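Local coordinates for protein GH26A (Muricauda sp. MAR_2010_75, PDB 6Q75) that is a family 26 glycoside hydrolase that probably cleaves beta-mannan or a related beta-linked polysaccharide, at residues E144-W149 and W198-D203; D245-D250 and V265-G270. One frame throughout, in Å; residues are numbered along the deposited sequence.

Contact 1: E144-W149 and W198-D203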
ATOM      1  N   GLU A 144      23.074  -8.259  15.063  1.00 32.86           N
ATOM      2  CA  GLU A 144      22.666  -9.338  14.177  1.00 34.50           C
ATOM      3  C   GLU A 144      21.291  -9.063  13.575  1.00 31.16           C
ATOM      4  O   GLU A 144      21.055  -9.331  12.394  1.00 30.57           O
ATOM      5  CB  GLU A 144      22.656 -10.666  14.929  1.00 43.02           C
ATOM      6  CG  GLU A 144      22.360 -11.859  14.025  1.00 49.26           C
ATOM      7  CD  GLU A 144      22.004 -13.117  14.794  1.00 55.27           C
ATOM      8  OE1 GLU A 144      21.156 -13.040  15.706  1.00 57.50           O
ATOM      9  OE2 GLU A 144      22.571 -14.182  14.481  1.00 57.91           O
ATOM     10  N   LEU A 145      20.369  -8.527  14.362  1.00 30.08           N
ATOM     11  CA  LEU A 145      19.041  -8.323  13.792  1.00 27.68           C
ATOM     12  C   LEU A 145      19.012  -7.180  12.781  1.00 26.86           C
ATOM     13  O   LEU A 145      18.235  -7.233  11.819  1.00 27.11           O
ATOM     14  CB  LEU A 145      17.993  -8.090  14.885  1.00 27.25           C
ATOM     15  CG  LEU A 145      17.679  -9.343  15.705  1.00 33.29           C
ATOM     16  CD1 LEU A 145      16.615  -9.050  16.754  1.00 32.13           C
ATOM     17  CD2 LEU A 145      17.287 -10.515  14.818  1.00 31.64           C
ATOM     18  N   PHE A 146      19.817  -6.133  12.982  1.00 27.46           N
ATOM     19  CA  PHE A 146      19.897  -5.086  11.965  1.00 29.66           C
ATOM     20  C   PHE A 146      20.477  -5.644  10.668  1.00 27.89           C
ATOM     21  O   PHE A 146      19.962  -5.377   9.578  1.00 27.43           O
ATOM     22  CB  PHE A 146      20.727  -3.901  12.476  1.00 30.50           C
ATOM     23  CG  PHE A 146      21.001  -2.852  11.425  1.00 29.91           C
ATOM     24  CD1 PHE A 146      22.088  -2.976  10.570  1.00 31.48           C
ATOM     25  CD2 PHE A 146      20.198  -1.735  11.305  1.00 29.86           C
ATOM     26  CE1 PHE A 146      22.357  -2.024   9.596  1.00 30.88           C
ATOM     27  CE2 PHE A 146      20.467  -0.772  10.321  1.00 29.74           C
ATOM     28  CZ  PHE A 146      21.543  -0.917   9.479  1.00 29.52           C
ATOM     29  N   GLN A 147      21.553  -6.418  10.769  1.00 30.49           N
ATOM     30  CA  GLN A 147      22.144  -7.026   9.580  1.00 30.17           C
ATOM     31  C   GLN A 147      21.139  -7.930   8.869  1.00 28.63           C
ATOM     32  O   GLN A 147      20.993  -7.869   7.641  1.00 27.52           O
ATOM     33  CB  GLN A 147      23.398  -7.817   9.968  1.00 32.60           C
ATOM     34  CG  GLN A 147      23.902  -8.695   8.857  1.00 35.15           C
ATOM     35  N   ARG A 148      20.418  -8.756   9.629  1.00 30.28           N
ATOM     36  CA  ARG A 148      19.416  -9.628   9.031  1.00 28.75           C
ATOM     37  C   ARG A 148      18.285  -8.818   8.411  1.00 26.40           C
ATOM     38  O   ARG A 148      17.766  -9.179   7.349  1.00 25.31           O
ATOM     39  CB  ARG A 148      18.883 -10.612  10.080  1.00 29.12           C
ATOM     40  CG  ARG A 148      19.935 -11.651  10.544  1.00 28.86           C
ATOM     41  CD  ARG A 148      19.365 -12.582  11.620  1.00 31.21           C
ATOM     42  NE  ARG A 148      18.140 -13.208  11.123  1.00 33.18           N
ATOM     43  CZ  ARG A 148      18.129 -14.295  10.363  1.00 34.76           C
ATOM     44  NH1 ARG A 148      19.268 -14.900  10.049  1.00 33.62           N
ATOM     45  NH2 ARG A 148      16.987 -14.792   9.933  1.00 37.12           N
ATOM     46  N   TRP A 149      17.890  -7.716   9.057  1.00 25.13           N
ATOM     47  CA  TRP A 149      16.867  -6.855   8.468  1.00 25.49           C
ATOM     48  C   TRP A 149      17.352  -6.268   7.146  1.00 23.91           C
ATOM     49  O   TRP A 149      16.603  -6.221   6.168  1.00 23.97           O
ATOM     50  CB  TRP A 149      16.469  -5.751   9.452  1.00 25.96           C
ATOM     51  CG  TRP A 149      15.535  -4.713   8.887  1.00 22.56           C
ATOM     52  CD1 TRP A 149      14.156  -4.746   8.883  1.00 21.67           C
ATOM     53  CD2 TRP A 149      15.909  -3.506   8.217  1.00 24.53           C
ATOM     54  NE1 TRP A 149      13.659  -3.612   8.261  1.00 21.01           N
ATOM     55  CE2 TRP A 149      14.719  -2.842   7.842  1.00 21.48           C
ATOM     56  CE3 TRP A 149      17.142  -2.918   7.895  1.00 27.09           C
ATOM     57  CZ2 TRP A 149      14.725  -1.613   7.163  1.00 22.60           C
ATOM     58  CZ3 TRP A 149      17.143  -1.700   7.219  1.00 27.75           C
ATOM     59  CH2 TRP A 149      15.944  -1.062   6.865  1.00 24.53           C
ATOM     60  N   TRP A 198      10.277   3.228   9.783  1.00 20.77           N
ATOM     61  CA  TRP A 198       9.938   3.837   8.501  1.00 19.39           C
ATOM     62  C   TRP A 198      11.132   4.586   7.921  1.00 20.54           C
ATOM     63  O   TRP A 198      11.479   4.425   6.740  1.00 19.69           O
ATOM     64  CB  TRP A 198       8.756   4.782   8.686  1.00 20.72           C
ATOM     65  CG  TRP A 198       8.262   5.399   7.413  1.00 20.51           C
ATOM     66  CD1 TRP A 198       8.719   6.535   6.803  1.00 21.54           C
ATOM     67  CD2 TRP A 198       7.204   4.901   6.595  1.00 18.73           C
ATOM     68  NE1 TRP A 198       7.994   6.776   5.651  1.00 19.43           N
ATOM     69  CE2 TRP A 198       7.061   5.784   5.505  1.00 19.48           C
ATOM     70  CE3 TRP A 198       6.364   3.785   6.677  1.00 18.64           C
ATOM     71  CZ2 TRP A 198       6.106   5.591   4.509  1.00 18.05           C
ATOM     72  CZ3 TRP A 198       5.422   3.593   5.678  1.00 19.77           C
ATOM     73  CH2 TRP A 198       5.312   4.483   4.608  1.00 18.88           C
ATOM     74  N   LYS A 199      11.786   5.404   8.748  1.00 22.16           N
ATOM     75  CA  LYS A 199      12.903   6.202   8.249  1.00 24.24           C
ATOM     76  C   LYS A 199      14.096   5.335   7.879  1.00 24.45           C
ATOM     77  O   LYS A 199      14.824   5.655   6.930  1.00 22.05           O
ATOM     78  CB  LYS A 199      13.304   7.239   9.292  1.00 26.99           C
ATOM     79  CG  LYS A 199      12.212   8.263   9.609  1.00 28.39           C
ATOM     80  CD  LYS A 199      12.635   9.056  10.823  1.00 35.68           C
ATOM     81  CE  LYS A 199      11.475   9.672  11.578  1.00 39.43           C
ATOM     82  NZ  LYS A 199      12.030  10.265  12.839  1.00 41.23           N
ATOM     83  N   GLN A 200      14.310   4.237   8.608  1.00 24.54           N
ATOM     84  CA  GLN A 200      15.409   3.329   8.281  1.00 23.91           C
ATOM     85  C   GLN A 200      15.165   2.632   6.946  1.00 21.13           C
ATOM     86  O   GLN A 200      16.091   2.463   6.138  1.00 21.70           O
ATOM     87  CB  GLN A 200      15.599   2.301   9.402  1.00 23.99           C
ATOM     88  CG  GLN A 200      16.868   1.465   9.282  1.00 24.59           C
ATOM     89  CD  GLN A 200      17.078   0.586  10.512  1.00 27.75           C
ATOM     90  OE1 GLN A 200      16.845  -0.630  10.481  1.00 30.80           O
ATOM     91  NE2 GLN A 200      17.472   1.203  11.602  1.00 27.38           N
ATOM     92  N   LEU A 201      13.927   2.206   6.700  1.00 20.83           N
ATOM     93  CA  LEU A 201      13.608   1.626   5.403  1.00 21.22           C
ATOM     94  C   LEU A 201      13.754   2.676   4.308  1.00 22.22           C
ATOM     95  O   LEU A 201      14.266   2.389   3.220  1.00 23.04           O
ATOM     96  CB  LEU A 201      12.183   1.059   5.412  1.00 21.75           C
ATOM     97  CG  LEU A 201      11.768   0.396   4.083  1.00 20.86           C
ATOM     98  CD1 LEU A 201      12.509  -0.913   3.916  1.00 22.83           C
ATOM     99  CD2 LEU A 201      10.260   0.114   4.038  1.00 17.59           C
ATOM    100  N   TYR A 202      13.295   3.898   4.583  1.00 21.02           N
ATOM    101  CA  TYR A 202      13.387   4.965   3.594  1.00 20.66           C
ATOM    102  C   TYR A 202      14.840   5.207   3.220  1.00 21.72           C
ATOM    103  O   TYR A 202      15.190   5.263   2.035  1.00 23.31           O
ATOM    104  CB  TYR A 202      12.740   6.235   4.147  1.00 23.51           C
ATOM    105  CG  TYR A 202      12.626   7.342   3.132  1.00 23.62           C
ATOM    106  CD1 TYR A 202      13.723   8.133   2.840  1.00 23.72           C
ATOM    107  CD2 TYR A 202      11.421   7.606   2.473  1.00 22.17           C
ATOM    108  CE1 TYR A 202      13.659   9.145   1.919  1.00 27.49           C
ATOM    109  CE2 TYR A 202      11.346   8.645   1.533  1.00 26.34           C
ATOM    110  CZ  TYR A 202      12.467   9.406   1.270  1.00 28.25           C
ATOM    111  OH  TYR A 202      12.449  10.442   0.346  1.00 31.48           O
ATOM    112  N   ASP A 203      15.697   5.345   4.234  1.00 23.31           N
ATOM    113  CA  ASP A 203      17.120   5.542   3.979  1.00 25.81           C
ATOM    114  C   ASP A 203      17.694   4.398   3.150  1.00 26.86           C
ATOM    115  O   ASP A 203      18.479   4.630   2.220  1.00 29.31           O
ATOM    116  CB  ASP A 203      17.866   5.699   5.310  1.00 28.23           C
ATOM    117  CG  ASP A 203      19.370   5.898   5.134  1.00 34.29           C
ATOM    118  OD1 ASP A 203      19.800   6.943   4.587  1.00 33.51           O
ATOM    119  OD2 ASP A 203      20.123   5.001   5.565  1.00 37.02           O
TER
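F146 and W149 reach across to Q200 and L201 between two outer helices of a (beta/alpha)8 barrel, the fold of family 26 glycoside hydrolases. The short helical segments lie far apart, 13.0 Å between axes and crossing at -51°, so large side chains span the gap and no hydrogen bond joins the two. Both aromatics hold CG anti to the backbone N (chi1 173° in each), which carries their rings toward helix 194-208. Q200 answers with an extended chain whose amide ends between the two rings. Its aliphatic part runs past the W149 indole in the opposite sense, with CG 3.6 Å from W149 CH2. The tip of the amide comes over one face of that indole, displaced toward the rim, the amide plane turned 72° from the ring. The amide also meets F146, whose CE2 lies 3.7 Å from Q200 CD.

Further in, the six-membered ring of W149 pushes its far edge against the backbone of helix 194-208, with CH2 3.6 Å from Q200 O. At the other end of the indole, NE1 is tied to Y175 OH, which helps fix the ring's rotation. L197, R204 and M138 also pack on W149. L201 CA lies at the edge of the indole, in its plane, and L201 CD1 touches W149 CZ2 at 4.0 Å.

Contact 2: D245-D250 and V265-G270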
ATOM      1  N   ASP A 245       4.543  10.479   0.844  1.00 19.83           N
ATOM      2  CA  ASP A 245       3.900  11.138  -0.297  1.00 20.19           C
ATOM      3  C   ASP A 245       2.378  11.113  -0.196  1.00 20.24           C
ATOM      4  O   ASP A 245       1.715  12.099  -0.532  1.00 20.32           O
ATOM      5  CB  ASP A 245       4.298  10.449  -1.611  1.00 20.52           C
ATOM      6  CG  ASP A 245       5.749  10.733  -2.027  1.00 26.46           C
ATOM      7  OD1 ASP A 245       6.133  11.925  -2.192  1.00 28.23           O
ATOM      8  OD2 ASP A 245       6.509   9.748  -2.182  1.00 24.99           O
ATOM      9  N   ILE A 246       1.820   9.986   0.219  1.00 18.19           N
ATOM     10  CA  ILE A 246       0.372   9.767   0.205  1.00 17.87           C
ATOM     11  C   ILE A 246       0.011   9.068   1.503  1.00 18.05           C
ATOM     12  O   ILE A 246       0.742   8.177   1.948  1.00 18.59           O
ATOM     13  CB  ILE A 246      -0.027   8.921  -1.018  1.00 17.43           C
ATOM     14  CG1 ILE A 246       0.338   9.654  -2.309  1.00 19.53           C
ATOM     15  CG2 ILE A 246      -1.555   8.587  -0.989  1.00 17.04           C
ATOM     16  CD1 ILE A 246      -0.271   9.060  -3.520  1.00 23.02           C
ATOM     17  N   LEU A 247      -1.130   9.435   2.108  1.00 17.93           N
ATOM     18  CA  LEU A 247      -1.624   8.731   3.289  1.00 17.82           C
ATOM     19  C   LEU A 247      -2.812   7.859   2.916  1.00 18.10           C
ATOM     20  O   LEU A 247      -3.618   8.216   2.059  1.00 17.76           O
ATOM     21  CB  LEU A 247      -2.015   9.693   4.431  1.00 17.19           C
ATOM     22  CG  LEU A 247      -0.883  10.502   5.089  1.00 23.26           C
ATOM     23  CD1 LEU A 247      -0.367  11.617   4.203  1.00 18.52           C
ATOM     24  CD2 LEU A 247      -1.303  11.041   6.480  1.00 18.16           C
ATOM     25  N   ALA A 248      -2.864   6.665   3.484  1.00 17.34           N
ATOM     26  CA  ALA A 248      -3.910   5.739   3.106  1.00 16.94           C
ATOM     27  C   ALA A 248      -4.395   5.016   4.346  1.00 18.49           C
ATOM     28  O   ALA A 248      -3.720   4.968   5.376  1.00 19.01           O
ATOM     29  CB  ALA A 248      -3.423   4.714   2.075  1.00 20.26           C
ATOM     30  N   THR A 249      -5.581   4.444   4.229  1.00 17.05           N
ATOM     31  CA  THR A 249      -6.102   3.630   5.317  1.00 20.81           C
ATOM     32  C   THR A 249      -6.890   2.463   4.739  1.00 19.50           C
ATOM     33  O   THR A 249      -7.315   2.485   3.581  1.00 20.76           O
ATOM     34  CB  THR A 249      -6.952   4.459   6.289  1.00 24.42           C
ATOM     35  OG1 THR A 249      -7.130   3.712   7.503  1.00 27.60           O
ATOM     36  CG2 THR A 249      -8.287   4.779   5.684  1.00 22.30           C
ATOM     37  N   ASP A 250      -7.051   1.428   5.562  1.00 18.67           N
ATOM     38  CA  ASP A 250      -7.738   0.197   5.198  1.00 19.00           C
ATOM     39  C   ASP A 250      -9.089   0.189   5.891  1.00 19.41           C
ATOM     40  O   ASP A 250      -9.155   0.371   7.114  1.00 20.34           O
ATOM     41  CB  ASP A 250      -6.921  -1.046   5.605  1.00 17.83           C
ATOM     42  CG  ASP A 250      -5.610  -1.160   4.815  1.00 17.71           C
ATOM     43  OD1 ASP A 250      -5.406  -0.369   3.876  1.00 19.76           O
ATOM     44  OD2 ASP A 250      -4.798  -2.035   5.113  1.00 20.07           O
ATOM     45  N   VAL A 265      -7.551  13.273   6.824  1.00 23.32           N
ATOM     46  CA  VAL A 265      -7.385  14.517   6.080  1.00 22.23           C
ATOM     47  C   VAL A 265      -6.590  15.524   6.902  1.00 24.91           C
ATOM     48  O   VAL A 265      -5.702  16.219   6.382  1.00 26.08           O
ATOM     49  CB  VAL A 265      -8.759  15.087   5.672  1.00 22.60           C
ATOM     50  CG1 VAL A 265      -8.594  16.506   5.144  1.00 27.40           C
ATOM     51  CG2 VAL A 265      -9.417  14.196   4.625  1.00 21.76           C
ATOM     52  N   LYS A 266      -6.882  15.606   8.204  1.00 26.55           N
ATOM     53  CA  LYS A 266      -6.175  16.546   9.073  1.00 28.32           C
ATOM     54  C   LYS A 266      -4.687  16.228   9.132  1.00 27.27           C
ATOM     55  O   LYS A 266      -3.839  17.121   9.021  1.00 27.94           O
ATOM     56  CB  LYS A 266      -6.778  16.492  10.477  1.00 34.04           C
ATOM     57  CG  LYS A 266      -6.133  17.426  11.474  1.00 39.75           C
ATOM     58  CD  LYS A 266      -6.671  17.175  12.883  1.00 43.91           C
ATOM     59  CE  LYS A 266      -5.599  17.455  13.934  1.00 46.75           C
ATOM     60  N   LEU A 267      -4.356  14.952   9.298  1.00 23.85           N
ATOM     61  CA  LEU A 267      -2.954  14.552   9.380  1.00 23.93           C
ATOM     62  C   LEU A 267      -2.242  14.787   8.058  1.00 24.44           C
ATOM     63  O   LEU A 267      -1.059  15.166   8.034  1.00 28.33           O
ATOM     64  CB  LEU A 267      -2.884  13.076   9.789  1.00 23.62           C
ATOM     65  CG  LEU A 267      -1.503  12.448   9.969  1.00 24.30           C
ATOM     66  CD1 LEU A 267      -0.690  13.230  11.007  1.00 26.13           C
ATOM     67  CD2 LEU A 267      -1.638  10.969  10.370  1.00 24.61           C
ATOM     68  N   ALA A 268      -2.944  14.547   6.946  1.00 25.41           N
ATOM     69  CA  ALA A 268      -2.313  14.585   5.632  1.00 26.05           C
ATOM     70  C   ALA A 268      -1.902  15.993   5.224  1.00 26.23           C
ATOM     71  O   ALA A 268      -0.965  16.142   4.435  1.00 27.32           O
ATOM     72  CB  ALA A 268      -3.251  13.982   4.580  1.00 23.73           C
ATOM     73  N   LYS A 269      -2.597  17.021   5.710  1.00 28.27           N
ATOM     74  CA  LYS A 269      -2.238  18.430   5.470  1.00 32.41           C
ATOM     75  C   LYS A 269      -1.861  18.703   4.012  1.00 32.50           C
ATOM     76  O   LYS A 269      -0.777  19.208   3.693  1.00 32.84           O
ATOM     77  CB  LYS A 269      -1.117  18.865   6.405  1.00 35.92           C
ATOM     78  CG  LYS A 269      -1.616  19.260   7.793  1.00 39.30           C
ATOM     79  N   GLY A 270      -2.788  18.374   3.119  1.00 32.79           N
ATOM     80  CA  GLY A 270      -2.606  18.639   1.708  1.00 32.54           C
ATOM     81  C   GLY A 270      -2.036  17.493   0.897  1.00 30.89           C
ATOM     82  O   GLY A 270      -2.147  17.511  -0.332  1.00 31.28           O
TER
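L247 of strand 246-251 sends its side chain outward onto L267 and A268, in the last turn of helix 258-268. The contact is wholly apolar, with no hydrogen bond crossing it, and the backbones come close: the CA atoms of L247 and A268 are 6.3 Å apart.

The leucine starts with CB already pointing at the helix, though still 4.5 Å from A268 CB. At the next carbon, CG stands anti to the carbonyl carbon and beside the backbone N; this chi1 of -66° turns CG partly aside, so that it is only slightly nearer, 4.2 Å from A268 CB. Here the chain forks, and both methyls do the touching. CD1 settles on A268, 3.7 Å from its CB. CD2 turns across the helix axis toward L267 and reaches L267 CG at 3.8 Å; it also lies 3.9 Å from L267 CD2. Between the two branches lies A268 CA, 3.8 Å from L247 CD2, so the fork straddles the alanine's backbone corner. With only a methyl beyond its CA, A268 is consistent with so close an approach of helix and strand. L267, with CG anti to its own N (chi1 -179°), lays its side chain across L247 at about a right angle.

Y238 and K271 add to the packing around L247, and Y234 to that around L267. Just past A268 the chain leaves the helix at K269, which has positive phi, and heads back to the sheet, where L247 pairs through its backbone with P272. Strand 246-251, helix 258-268 and strand 273-278 thus form a beta-alpha-beta unit with neighbouring parallel strands, the repeating crossover of the (beta/alpha)8 barrel.

Overall arrangement
Contact 1 lies within the outer helical layer of the barrel; contact 2 joins that layer to the barrel wall. They share no element. Contact 1 packs helix on helix, 19 Å from the centre of the chain and partly buried. Contact 2 packs helix on strand, is buried and lies nearer the middle, at 13 Å. Their chemistry follows: aromatic rings and a long glutamine bridge widely spaced helices in 144-149/198-203, whereas short aliphatic groups make the contact in 245-250/265-270, where helix and strand are close. Strand 246-251 also carries D250, near E177 and E277, toward the carboxylate-lined end of the barrel. The centres are 24 Å apart, and the contacts do not touch.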